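Local coordinates for tail spike protein (Acinetobacter phage vB_AbaP_AS12, PDB 6EU4), which probably recognises the capsular polysaccharide of Acinetobacter baumannii as a trimeric receptor-binding spike of the phage tail, and may also degrade it, at residues P310-L314 and L332-N336; A340-V345 and S379-L383; W243-A248 and I274-A278. All blocks are in the same frame, centred on the assembly; numbering follows the deposited sequence.

Contact 1: P310-L314 and L332-N336; sequences PAKAL and LHAQN
A beta-helix must turn corners without losing register, and residues 310-314 and 332-336, on successive coils with paired residues 23 positions apart, do so together. The backbones run parallel, pairing Ala-311 with Ala-334 (CA to CA 4.3 Å), Lys-312 with Gln-335 (5.1 Å) and Ala-313 with Asn-336 (4.5 Å). Pro-310 enters extended, its CB 4.0 Å from Ala-334 CA and its CA 3.3 Å from His-333 O in a CA-H...O contact. Ala-311, also extended, donates from N to His-333 O (2.8 Å) and accepts at O from Gln-335 N (3.0 Å); its CB lies 4.1 Å from Ala-334 CB, on one face of the sheet. At Lys-312 the chain turns in a helical conformation (phi/psi -72/-46), directly matched by Gln-335 (-72/-39). The CA-to-CB bond of Lys-312 points away, while the main-chain O of Lys-312 accepts from Asn-336 N (2.9 Å). A water donates to Asn-336 OD1 (2.8 Å) and weakly to Lys-312 O (3.4 Å). Ala-313 returns to extended (-156/150), with CB 4.0 Å from Asn-336 CB on the opposite face. Leu-314 turns again (-66/-52), donating from N to Asn-336 O (3.2 Å); its CB packs 3.9 Å from Leu-332 CD1, both leucines adopting tp rotamers. Asn-336 ND2 donates to Ser-371 O on the next coil. Corners superposed in this way are characteristic of the parallel beta-helix. Four main-chain hydrogen bonds do most of the polar work, so cohesion here depends chiefly on matched backbone shape, with small alanines at paired positions and the two leucines packing together.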
ATOM      1  N   PRO A 310     -24.925 -10.258  17.266  1.00 16.04           N
ATOM      2  CA  PRO A 310     -23.629  -9.791  16.761  1.00 13.51           C
ATOM      3  C   PRO A 310     -22.700 -10.930  16.384  1.00 13.40           C
ATOM      4  O   PRO A 310     -22.730 -12.021  16.966  1.00 13.99           O
ATOM      5  CB  PRO A 310     -23.066  -8.992  17.938  1.00 12.89           C
ATOM      6  CG  PRO A 310     -23.686  -9.642  19.144  1.00 15.76           C
ATOM      7  CD  PRO A 310     -25.099  -9.944  18.696  1.00 14.99           C
ATOM      8  N   ALA A 311     -21.868 -10.653  15.384  1.00 13.98           N
ATOM      9  CA  ALA A 311     -20.684 -11.446  15.119  1.00 13.11           C
ATOM     10  C   ALA A 311     -19.686 -11.225  16.242  1.00 11.34           C
ATOM     11  O   ALA A 311     -19.767 -10.250  16.994  1.00 13.29           O
ATOM     12  CB  ALA A 311     -20.070 -11.048  13.769  1.00 13.32           C
ATOM     13  N   LYS A 312     -18.730 -12.132  16.364  1.00 11.20           N
ATOM     14  CA  LYS A 312     -17.657 -11.882  17.318  1.00 12.72           C
ATOM     15  C   LYS A 312     -16.740 -10.782  16.812  1.00 11.82           C
ATOM     16  O   LYS A 312     -16.388  -9.862  17.563  1.00 13.92           O
ATOM     17  CB  LYS A 312     -16.883 -13.164  17.603  1.00 14.23           C
ATOM     18  CG  LYS A 312     -17.686 -14.116  18.500  1.00 21.36           C
ATOM     19  CD  LYS A 312     -16.857 -15.366  18.882  1.00 29.19           C
ATOM     20  CE  LYS A 312     -17.681 -16.454  19.569  1.00 37.03           C
ATOM     21  NZ  LYS A 312     -18.694 -15.936  20.540  1.00 41.51           N
ATOM     22  N   ALA A 313     -16.351 -10.857  15.539  1.00 12.13           N
ATOM     23  CA  ALA A 313     -15.486  -9.844  14.946  1.00 11.77           C
ATOM     24  C   ALA A 313     -15.674  -9.818  13.440  1.00 12.01           C
ATOM     25  O   ALA A 313     -15.932 -10.850  12.818  1.00 13.54           O
ATOM     26  CB  ALA A 313     -14.009 -10.103  15.251  1.00 12.09           C
ATOM     27  N   LEU A 314     -15.473  -8.648  12.844  1.00 10.80           N
ATOM     28  CA  LEU A 314     -15.373  -8.604  11.388  1.00 10.39           C
ATOM     29  C   LEU A 314     -14.128  -9.349  10.930  1.00 11.21           C
ATOM     30  O   LEU A 314     -14.198 -10.223  10.052  1.00 12.16           O
ATOM     31  CB  LEU A 314     -15.342  -7.156  10.886  1.00 10.33           C
ATOM     32  CG  LEU A 314     -15.118  -6.957   9.386  1.00 13.28           C
ATOM     33  CD1 LEU A 314     -16.110  -7.747   8.550  1.00 15.87           C
ATOM     34  CD2 LEU A 314     -15.215  -5.474   9.037  1.00 13.69           C
ATOM     35  N   LEU A 332     -22.210  -3.479  10.095  1.00 11.77           N
ATOM     36  CA  LEU A 332     -21.490  -4.395  10.963  1.00  9.22           C
ATOM     37  C   LEU A 332     -22.110  -4.363  12.341  1.00  9.76           C
ATOM     38  O   LEU A 332     -22.207  -3.297  12.962  1.00 10.59           O
ATOM     39  CB  LEU A 332     -20.011  -4.023  11.055  1.00 12.11           C
ATOM     40  CG  LEU A 332     -19.164  -4.907  11.992  1.00 10.98           C
ATOM     41  CD1 LEU A 332     -19.109  -6.310  11.450  1.00 11.00           C
ATOM     42  CD2 LEU A 332     -17.750  -4.355  12.145  1.00 12.61           C
ATOM     43  N   HIS A 333     -22.550  -5.532  12.802  1.00 10.18           N
ATOM     44  CA  HIS A 333     -22.944  -5.774  14.191  1.00 10.57           C
ATOM     45  C   HIS A 333     -21.968  -6.818  14.739  1.00 11.37           C
ATOM     46  O   HIS A 333     -22.111  -8.021  14.480  1.00 12.58           O
ATOM     47  CB  HIS A 333     -24.388  -6.251  14.290  1.00 10.93           C
ATOM     48  CG  HIS A 333     -25.388  -5.237  13.846  1.00 12.60           C
ATOM     49  ND1 HIS A 333     -26.069  -4.421  14.725  1.00 12.14           N
ATOM     50  CD2 HIS A 333     -25.824  -4.906  12.609  1.00 13.62           C
ATOM     51  CE1 HIS A 333     -26.885  -3.633  14.045  1.00 14.46           C
ATOM     52  NE2 HIS A 333     -26.747  -3.900  12.758  1.00 13.44           N
ATOM     53  N   ALA A 334     -20.991  -6.364  15.517  1.00 10.84           N
ATOM     54  CA  ALA A 334     -19.963  -7.259  16.027  1.00 10.64           C
ATOM     55  C   ALA A 334     -19.406  -6.731  17.338  1.00 11.70           C
ATOM     56  O   ALA A 334     -19.434  -5.535  17.610  1.00 13.17           O
ATOM     57  CB  ALA A 334     -18.822  -7.405  15.024  1.00 12.18           C
ATOM     58  N   GLN A 335     -18.862  -7.643  18.143  1.00 10.79           N
ATOM     59  CA  GLN A 335     -18.228  -7.223  19.386  1.00 11.57           C
ATOM     60  C   GLN A 335     -16.906  -6.515  19.122  1.00 13.18           C
ATOM     61  O   GLN A 335     -16.569  -5.551  19.815  1.00 12.84           O
ATOM     62  CB  GLN A 335     -18.014  -8.418  20.303  1.00 15.48           C
ATOM     63  CG  GLN A 335     -17.509  -8.018  21.683  1.00 14.73           C
ATOM     64  CD  GLN A 335     -17.268  -9.236  22.555  1.00 17.01           C
ATOM     65  OE1 GLN A 335     -18.131 -10.106  22.661  1.00 17.38           O
ATOM     66  NE2 GLN A 335     -16.082  -9.325  23.143  1.00 17.19           N
ATOM     67  N   ASN A 336     -16.135  -6.990  18.151  1.00 10.63           N
ATOM     68  CA  ASN A 336     -14.909  -6.322  17.732  1.00  9.30           C
ATOM     69  C   ASN A 336     -14.968  -6.032  16.243  1.00 11.87           C
ATOM     70  O   ASN A 336     -15.542  -6.806  15.471  1.00 11.30           O
ATOM     71  CB  ASN A 336     -13.637  -7.171  17.951  1.00 11.62           C
ATOM     72  CG  ASN A 336     -13.459  -7.711  19.376  1.00 14.28           C
ATOM     73  OD1 ASN A 336     -13.073  -8.870  19.532  1.00 16.09           O
ATOM     74  ND2 ASN A 336     -13.673  -6.889  20.397  1.00 12.64           N
TER
HETATM   75  O   HOH W   1     -14.159 -11.463  19.504  1.00 44.88           O

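Contact 2: A340-V345 and S379-L383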
ATOM      1  N   ALA A 340      -6.975  -8.818  17.073  1.00  9.90           N
ATOM      2  CA  ALA A 340      -5.601  -9.075  16.646  1.00  9.43           C
ATOM      3  C   ALA A 340      -4.845  -9.669  17.822  1.00 11.27           C
ATOM      4  O   ALA A 340      -4.746  -9.041  18.884  1.00 11.75           O
ATOM      5  CB  ALA A 340      -4.903  -7.802  16.170  1.00 11.76           C
ATOM      6  N   GLU A 341      -4.301 -10.869  17.618  1.00  9.64           N
ATOM      7  CA  GLU A 341      -3.555 -11.598  18.633  1.00 11.13           C
ATOM      8  C   GLU A 341      -2.250 -12.052  17.990  1.00 12.38           C
ATOM      9  O   GLU A 341      -2.270 -12.806  17.015  1.00 12.40           O
ATOM     10  CB  GLU A 341      -4.361 -12.797  19.156  1.00 12.40           C
ATOM     11  CG  GLU A 341      -3.608 -13.642  20.164  1.00 14.97           C
ATOM     12  CD  GLU A 341      -4.388 -14.845  20.656  1.00 20.30           C
ATOM     13  OE1 GLU A 341      -5.616 -14.935  20.417  1.00 17.90           O
ATOM     14  OE2 GLU A 341      -3.740 -15.718  21.273  1.00 20.39           O
ATOM     15  N   GLY A 342      -1.131 -11.554  18.496  1.00 10.77           N
ATOM     16  CA  GLY A 342       0.154 -11.855  17.894  1.00 13.38           C
ATOM     17  C   GLY A 342       0.279 -11.473  16.433  1.00 13.26           C
ATOM     18  O   GLY A 342       1.024 -12.132  15.694  1.00 13.89           O
ATOM     19  N   SER A 343      -0.377 -10.386  16.005  1.00 10.78           N
ATOM     20  CA  SER A 343      -0.454 -10.054  14.591  1.00 11.47           C
ATOM     21  C   SER A 343      -0.043  -8.619  14.335  1.00 12.85           C
ATOM     22  O   SER A 343      -0.227  -7.746  15.182  1.00 13.70           O
ATOM     23  CB  SER A 343      -1.876 -10.260  14.055  1.00 12.06           C
ATOM     24  OG  SER A 343      -2.202 -11.626  14.065  1.00 11.76           O
ATOM     25  N   GLU A 344       0.481  -8.387  13.129  1.00 11.08           N
ATOM     26  CA  GLU A 344       0.779  -7.051  12.618  1.00  9.52           C
ATOM     27  C   GLU A 344      -0.251  -6.722  11.548  1.00 10.62           C
ATOM     28  O   GLU A 344      -0.359  -7.448  10.553  1.00 12.40           O
ATOM     29  CB  GLU A 344       2.196  -6.981  12.036  1.00 12.23           C
ATOM     30  CG  GLU A 344       2.481  -5.608  11.373  1.00 12.64           C
ATOM     31  CD  GLU A 344       3.955  -5.346  11.086  1.00 16.09           C
ATOM     32  OE1 GLU A 344       4.845  -6.211  11.332  1.00 16.13           O
ATOM     33  OE2 GLU A 344       4.226  -4.244  10.588  1.00 15.83           O
ATOM     34  N   VAL A 345      -1.028  -5.659  11.760  1.00  9.18           N
ATOM     35  CA  VAL A 345      -2.074  -5.279  10.812  1.00 10.53           C
ATOM     36  C   VAL A 345      -1.945  -3.786  10.538  1.00 12.19           C
ATOM     37  O   VAL A 345      -2.042  -2.964  11.457  1.00 12.99           O
ATOM     38  CB  VAL A 345      -3.477  -5.634  11.338  1.00 10.45           C
ATOM     39  CG1 VAL A 345      -4.522  -5.446  10.255  1.00 13.57           C
ATOM     40  CG2 VAL A 345      -3.520  -7.074  11.870  1.00 13.40           C
ATOM     41  N   SER A 379       0.758  -7.780  19.491  1.00 11.30           N
ATOM     42  CA  SER A 379       0.263  -7.311  18.207  1.00 10.14           C
ATOM     43  C   SER A 379       0.768  -5.901  17.911  1.00 12.52           C
ATOM     44  O   SER A 379       1.225  -5.167  18.789  1.00 13.19           O
ATOM     45  CB  SER A 379      -1.265  -7.326  18.178  1.00 11.10           C
ATOM     46  OG  SER A 379      -1.764  -8.639  18.054  1.00 11.90           O
ATOM     47  N   LYS A 380       0.697  -5.537  16.634  1.00 11.99           N
ATOM     48  CA  LYS A 380       0.978  -4.178  16.183  1.00 12.55           C
ATOM     49  C   LYS A 380      -0.137  -3.825  15.226  1.00 13.79           C
ATOM     50  O   LYS A 380      -0.269  -4.470  14.184  1.00 14.67           O
ATOM     51  CB  LYS A 380       2.315  -4.039  15.441  1.00 16.36           C
ATOM     52  CG  LYS A 380       3.365  -5.039  15.710  1.00 18.43           C
ATOM     53  CD  LYS A 380       4.468  -4.868  14.660  1.00 17.89           C
ATOM     54  CE  LYS A 380       5.500  -5.926  14.726  1.00 18.78           C
ATOM     55  NZ  LYS A 380       6.550  -5.740  13.681  1.00 16.45           N
ATOM     56  N   VAL A 381      -0.940  -2.821  15.566  1.00 10.99           N
ATOM     57  CA  VAL A 381      -2.056  -2.414  14.726  1.00 10.55           C
ATOM     58  C   VAL A 381      -1.915  -0.923  14.478  1.00 12.99           C
ATOM     59  O   VAL A 381      -1.770  -0.150  15.433  1.00 12.17           O
ATOM     60  CB  VAL A 381      -3.414  -2.737  15.382  1.00 11.29           C
ATOM     61  CG1 VAL A 381      -4.559  -2.092  14.647  1.00 10.93           C
ATOM     62  CG2 VAL A 381      -3.627  -4.248  15.446  1.00 13.13           C
ATOM     63  N   LYS A 382      -1.958  -0.522  13.207  1.00 10.32           N
ATOM     64  CA  LYS A 382      -1.838   0.888  12.851  1.00 10.78           C
ATOM     65  C   LYS A 382      -2.985   1.297  11.948  1.00 13.30           C
ATOM     66  O   LYS A 382      -3.272   0.615  10.958  1.00 13.39           O
ATOM     67  CB  LYS A 382      -0.521   1.183  12.136  1.00 13.34           C
ATOM     68  CG  LYS A 382      -0.409   2.637  11.723  1.00 17.39           C
ATOM     69  CD  LYS A 382       0.970   2.904  11.174  1.00 23.02           C
ATOM     70  CE  LYS A 382       1.186   4.390  10.860  1.00 27.96           C
ATOM     71  NZ  LYS A 382       2.452   4.609  10.078  1.00 31.92           N
ATOM     72  N   LEU A 383      -3.609   2.430  12.275  1.00 12.02           N
ATOM     73  CA  LEU A 383      -4.612   3.053  11.419  1.00 10.59           C
ATOM     74  C   LEU A 383      -3.929   4.205  10.699  1.00 11.33           C
ATOM     75  O   LEU A 383      -3.625   5.237  11.309  1.00 11.81           O
ATOM     76  CB  LEU A 383      -5.813   3.536  12.225  1.00  9.94           C
ATOM     77  CG  LEU A 383      -6.401   2.512  13.216  1.00 11.72           C
ATOM     78  CD1 LEU A 383      -7.643   3.055  13.860  1.00 12.19           C
ATOM     79  CD2 LEU A 383      -6.697   1.191  12.551  1.00 13.43           C
TER
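A salt bridge, Glu-344 OE1 to Lys-380 NZ at 2.9 Å, links the side chains of these parallel coils. Both charges also face another chain: Glu-344 OE2 accepts from Gly-386 N of the second subunit, and Lys-380 NZ donates to Glu-420 O and Thr-422 OG1 of that same subunit, so the pair sits at a trimer interface. Beneath it runs the main-chain network. Lys-380 N donates to Ser-343 O (2.8 Å), Val-345 N to Lys-380 O (2.8 Å) and Lys-382 N to Val-345 O (3.0 Å), which fixes Glu-344 opposite Lys-380 and Val-345 opposite Val-381. Before this regular pairing the chain bends at Gly-342, whose positive phi (57/33) suits glycine. There a side chain takes over from the backbone: Ser-343 N donates to Ser-379 OG at 3.0 Å and almost linearly (178°), while Ser-379 OG is itself bonded to Val-376 O. Two CA-H...O contacts, Glu-344 CA to Lys-380 O (3.2 Å) and Val-381 CA to Val-345 O (3.3 Å), accompany the strand pairing. On the face away from the salt bridge the chemistry becomes apolar, with Val-381 CG2 3.8 Å from Ala-340 CB and 4.3 Å from Val-345 CB. Such alternation, charged on one side and aliphatic on the other, suits a beta-helix wall that meets both a neighbouring subunit and its own interior. Strand 344-348 lies between strand 321-334 and strand 380-384, which pairs in turn with strand 414-417, while Val-375 of strand 371-376 touches Val-381.

Contact 3: W243-A248 and I274-A278; sequences WERVQA and IGCWA
Hydrogen bonding continues through a bend when both coils bend alike. Build 243-248 and 274-278 as parallel neighbours, with Glu-244 opposite Ile-274, Gln-247 opposite Trp-277 and Ala-248 opposite Ala-278. Between them, Arg-245 (phi/psi 55/45) and Gly-275 (60/35) both take the left-handed helical conformation. Ile-274 N donates to Trp-243 O, and Arg-245 N to Ile-274 O; past the bend, Trp-277 N donates to Val-246 O and Ala-248 N to Trp-277 O, each at 2.9 Å. At the corner side chains serve instead: Val-246 N donates to Cys-276 SG (3.6 Å), and Gly-275 O accepts Arg-245 NE (2.9 Å) and, weakly, NH1 (3.3 Å), the arginine folding back from chi1 -77°. Cys-276 SG also packs 3.9 Å from both Trp-243 CB and Val-246 CB. Trp-277 (chi1 t) brings CE3 within 3.3 Å of Gln-247 OE1. Its NE1 is satisfied by Asp-302, Trp-243 NE1 by Gln-271 and Gln-247 NE2 by Ser-249. Glu-244 OE1 forms a salt bridge with Lys-222 of its own chain; OE2 forms another with Lys-222 of the third subunit and hydrogen-bonds Thr-242 there. Stacked left-handed-helical bends recall the tight corner of pectate-lyase-like beta-helices, here in a trimeric tailspike.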
ATOM      1  N   TRP A 243      -6.261 -14.125  -5.175  1.00 10.34           N
ATOM      2  CA  TRP A 243      -7.715 -14.185  -5.156  1.00 10.67           C
ATOM      3  C   TRP A 243      -8.205 -12.834  -5.648  1.00 11.01           C
ATOM      4  O   TRP A 243      -7.925 -11.814  -5.013  1.00 13.40           O
ATOM      5  CB  TRP A 243      -8.250 -14.452  -3.740  1.00 11.25           C
ATOM      6  CG  TRP A 243      -7.622 -15.648  -3.030  1.00 11.47           C
ATOM      7  CD1 TRP A 243      -6.399 -15.680  -2.420  1.00 12.85           C
ATOM      8  CD2 TRP A 243      -8.183 -16.960  -2.862  1.00 12.59           C
ATOM      9  NE1 TRP A 243      -6.160 -16.927  -1.894  1.00 14.54           N
ATOM     10  CE2 TRP A 243      -7.235 -17.733  -2.153  1.00 12.24           C
ATOM     11  CE3 TRP A 243      -9.385 -17.556  -3.240  1.00 11.33           C
ATOM     12  CZ2 TRP A 243      -7.455 -19.066  -1.826  1.00 13.33           C
ATOM     13  CZ3 TRP A 243      -9.604 -18.882  -2.902  1.00 12.70           C
ATOM     14  CH2 TRP A 243      -8.642 -19.617  -2.201  1.00 14.05           C
ATOM     15  N   GLU A 244      -8.884 -12.812  -6.798  1.00 12.21           N
ATOM     16  CA  GLU A 244      -9.365 -11.570  -7.399  1.00 11.13           C
ATOM     17  C   GLU A 244     -10.857 -11.700  -7.632  1.00 10.95           C
ATOM     18  O   GLU A 244     -11.299 -12.655  -8.279  1.00 11.33           O
ATOM     19  CB  GLU A 244      -8.655 -11.275  -8.727  1.00 12.54           C
ATOM     20  CG  GLU A 244      -9.107  -9.946  -9.349  1.00 12.62           C
ATOM     21  CD  GLU A 244      -8.421  -9.596 -10.673  1.00 18.73           C
ATOM     22  OE1 GLU A 244      -7.639 -10.408 -11.209  1.00 18.10           O
ATOM     23  OE2 GLU A 244      -8.652  -8.472 -11.172  1.00 18.57           O
ATOM     24  N   ARG A 245     -11.632 -10.763  -7.087  1.00 10.95           N
ATOM     25  CA  ARG A 245     -13.086 -10.758  -7.249  1.00  9.42           C
ATOM     26  C   ARG A 245     -13.712 -12.076  -6.801  1.00 10.63           C
ATOM     27  O   ARG A 245     -14.623 -12.615  -7.449  1.00 12.93           O
ATOM     28  CB  ARG A 245     -13.462 -10.423  -8.694  1.00 11.95           C
ATOM     29  CG  ARG A 245     -13.313  -8.917  -8.967  1.00 12.62           C
ATOM     30  CD  ARG A 245     -14.599  -8.153  -8.757  1.00 13.74           C
ATOM     31  NE  ARG A 245     -15.140  -8.374  -7.427  1.00 12.58           N
ATOM     32  CZ  ARG A 245     -16.177  -9.142  -7.141  1.00 15.44           C
ATOM     33  NH1 ARG A 245     -16.536  -9.292  -5.868  1.00 16.27           N
ATOM     34  NH2 ARG A 245     -16.862  -9.749  -8.102  1.00 14.26           N
ATOM     35  N   VAL A 246     -13.257 -12.560  -5.647  1.00 11.61           N
ATOM     36  CA  VAL A 246     -13.838 -13.727  -4.999  1.00 13.12           C
ATOM     37  C   VAL A 246     -14.772 -13.228  -3.911  1.00 13.13           C
ATOM     38  O   VAL A 246     -14.389 -12.399  -3.069  1.00 11.60           O
ATOM     39  CB  VAL A 246     -12.749 -14.656  -4.438  1.00 12.88           C
ATOM     40  CG1 VAL A 246     -13.364 -15.801  -3.651  1.00 14.16           C
ATOM     41  CG2 VAL A 246     -11.914 -15.194  -5.579  1.00 12.03           C
ATOM     42  N   GLN A 247     -15.998 -13.735  -3.924  1.00 14.04           N
ATOM     43  CA  GLN A 247     -17.007 -13.357  -2.953  1.00 12.87           C
ATOM     44  C   GLN A 247     -17.370 -14.603  -2.167  1.00 13.25           C
ATOM     45  O   GLN A 247     -17.663 -15.648  -2.764  1.00 14.32           O
ATOM     46  CB  GLN A 247     -18.254 -12.791  -3.627  1.00 12.82           C
ATOM     47  CG  GLN A 247     -19.402 -12.555  -2.656  1.00 16.22           C
ATOM     48  CD  GLN A 247     -20.638 -11.937  -3.296  1.00 20.61           C
ATOM     49  OE1 GLN A 247     -20.651 -11.592  -4.475  1.00 17.74           O
ATOM     50  NE2 GLN A 247     -21.703 -11.822  -2.506  1.00 27.55           N
ATOM     51  N   ALA A 248     -17.344 -14.495  -0.849  1.00 12.56           N
ATOM     52  CA  ALA A 248     -17.756 -15.586   0.022  1.00 13.60           C
ATOM     53  C   ALA A 248     -18.923 -15.099   0.877  1.00 13.40           C
ATOM     54  O   ALA A 248     -18.742 -14.319   1.822  1.00 12.35           O
ATOM     55  CB  ALA A 248     -16.594 -16.078   0.878  1.00 14.46           C
ATOM     56  N   ILE A 274      -7.742  -9.149  -3.967  1.00 10.60           N
ATOM     57  CA  ILE A 274      -8.015  -7.915  -4.694  1.00 10.24           C
ATOM     58  C   ILE A 274      -9.494  -7.902  -5.031  1.00 11.49           C
ATOM     59  O   ILE A 274      -9.973  -8.781  -5.761  1.00 11.99           O
ATOM     60  CB  ILE A 274      -7.162  -7.817  -5.969  1.00 12.33           C
ATOM     61  CG1 ILE A 274      -5.677  -7.800  -5.564  1.00 16.12           C
ATOM     62  CG2 ILE A 274      -7.509  -6.554  -6.750  1.00 12.76           C
ATOM     63  CD1 ILE A 274      -4.712  -7.803  -6.728  1.00 19.71           C
ATOM     64  N   GLY A 275     -10.214  -6.906  -4.519  1.00 12.23           N
ATOM     65  CA  GLY A 275     -11.638  -6.806  -4.845  1.00 11.77           C
ATOM     66  C   GLY A 275     -12.448  -8.011  -4.419  1.00 12.79           C
ATOM     67  O   GLY A 275     -13.420  -8.377  -5.096  1.00 14.30           O
ATOM     68  N   CYS A 276     -12.090  -8.618  -3.294  1.00 11.29           N
ATOM     69  CA  CYS A 276     -12.854  -9.719  -2.739  1.00 12.04           C
ATOM     70  C   CYS A 276     -13.887  -9.180  -1.762  1.00 12.87           C
ATOM     71  O   CYS A 276     -13.808  -8.040  -1.295  1.00 12.85           O
ATOM     72  CB  CYS A 276     -11.944 -10.736  -2.052  1.00 12.42           C
ATOM     73  SG  CYS A 276     -10.785 -11.534  -3.247  1.00 12.82           S
ATOM     74  N   TRP A 277     -14.875 -10.014  -1.466  1.00 12.34           N
ATOM     75  CA  TRP A 277     -16.060  -9.552  -0.749  1.00 11.45           C
ATOM     76  C   TRP A 277     -16.537 -10.635   0.200  1.00 13.73           C
ATOM     77  O   TRP A 277     -16.902 -11.721  -0.251  1.00 14.03           O
ATOM     78  CB  TRP A 277     -17.156  -9.197  -1.748  1.00 11.44           C
ATOM     79  CG  TRP A 277     -18.288  -8.347  -1.214  1.00 12.31           C
ATOM     80  CD1 TRP A 277     -18.299  -7.587  -0.088  1.00 12.22           C
ATOM     81  CD2 TRP A 277     -19.557  -8.168  -1.835  1.00 12.98           C
ATOM     82  NE1 TRP A 277     -19.511  -6.917   0.018  1.00 12.47           N
ATOM     83  CE2 TRP A 277     -20.299  -7.274  -1.035  1.00 13.03           C
ATOM     84  CE3 TRP A 277     -20.141  -8.670  -2.992  1.00 13.83           C
ATOM     85  CZ2 TRP A 277     -21.597  -6.896  -1.351  1.00 16.05           C
ATOM     86  CZ3 TRP A 277     -21.434  -8.293  -3.307  1.00 15.75           C
ATOM     87  CH2 TRP A 277     -22.148  -7.415  -2.483  1.00 16.98           C
ATOM     88  N   ALA A 278     -16.558 -10.329   1.497  1.00 11.62           N
ATOM     89  CA  ALA A 278     -17.156 -11.199   2.508  1.00 12.64           C
ATOM     90  C   ALA A 278     -18.546 -10.662   2.826  1.00 12.82           C
ATOM     91  O   ALA A 278     -18.689  -9.472   3.110  1.00 13.93           O
ATOM     92  CB  ALA A 278     -16.307 -11.231   3.780  1.00 13.13           C
TER

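In the fold
All three contacts are largely buried and join successive coils of one parallel beta-helix, in chain order 3, 1, 2. Contacts 1 and 2 have centres 18 Å apart, and strands 321-334 and 336-341, consecutive in the chain, link them; the centre of contact 3 lies about 20 Å from that of contact 1 and 22 Å from that of contact 2. All rest on main-chain bonds. Contact 1, touched by no other chain, adds apolar packing and a water across its segments, whereas contacts 2 and 3 carry charged residues facing other subunits. These two also share a device: beside a positive-phi bend, a serine oxygen in one and a cysteine sulfur in the other accepts a main-chain NH.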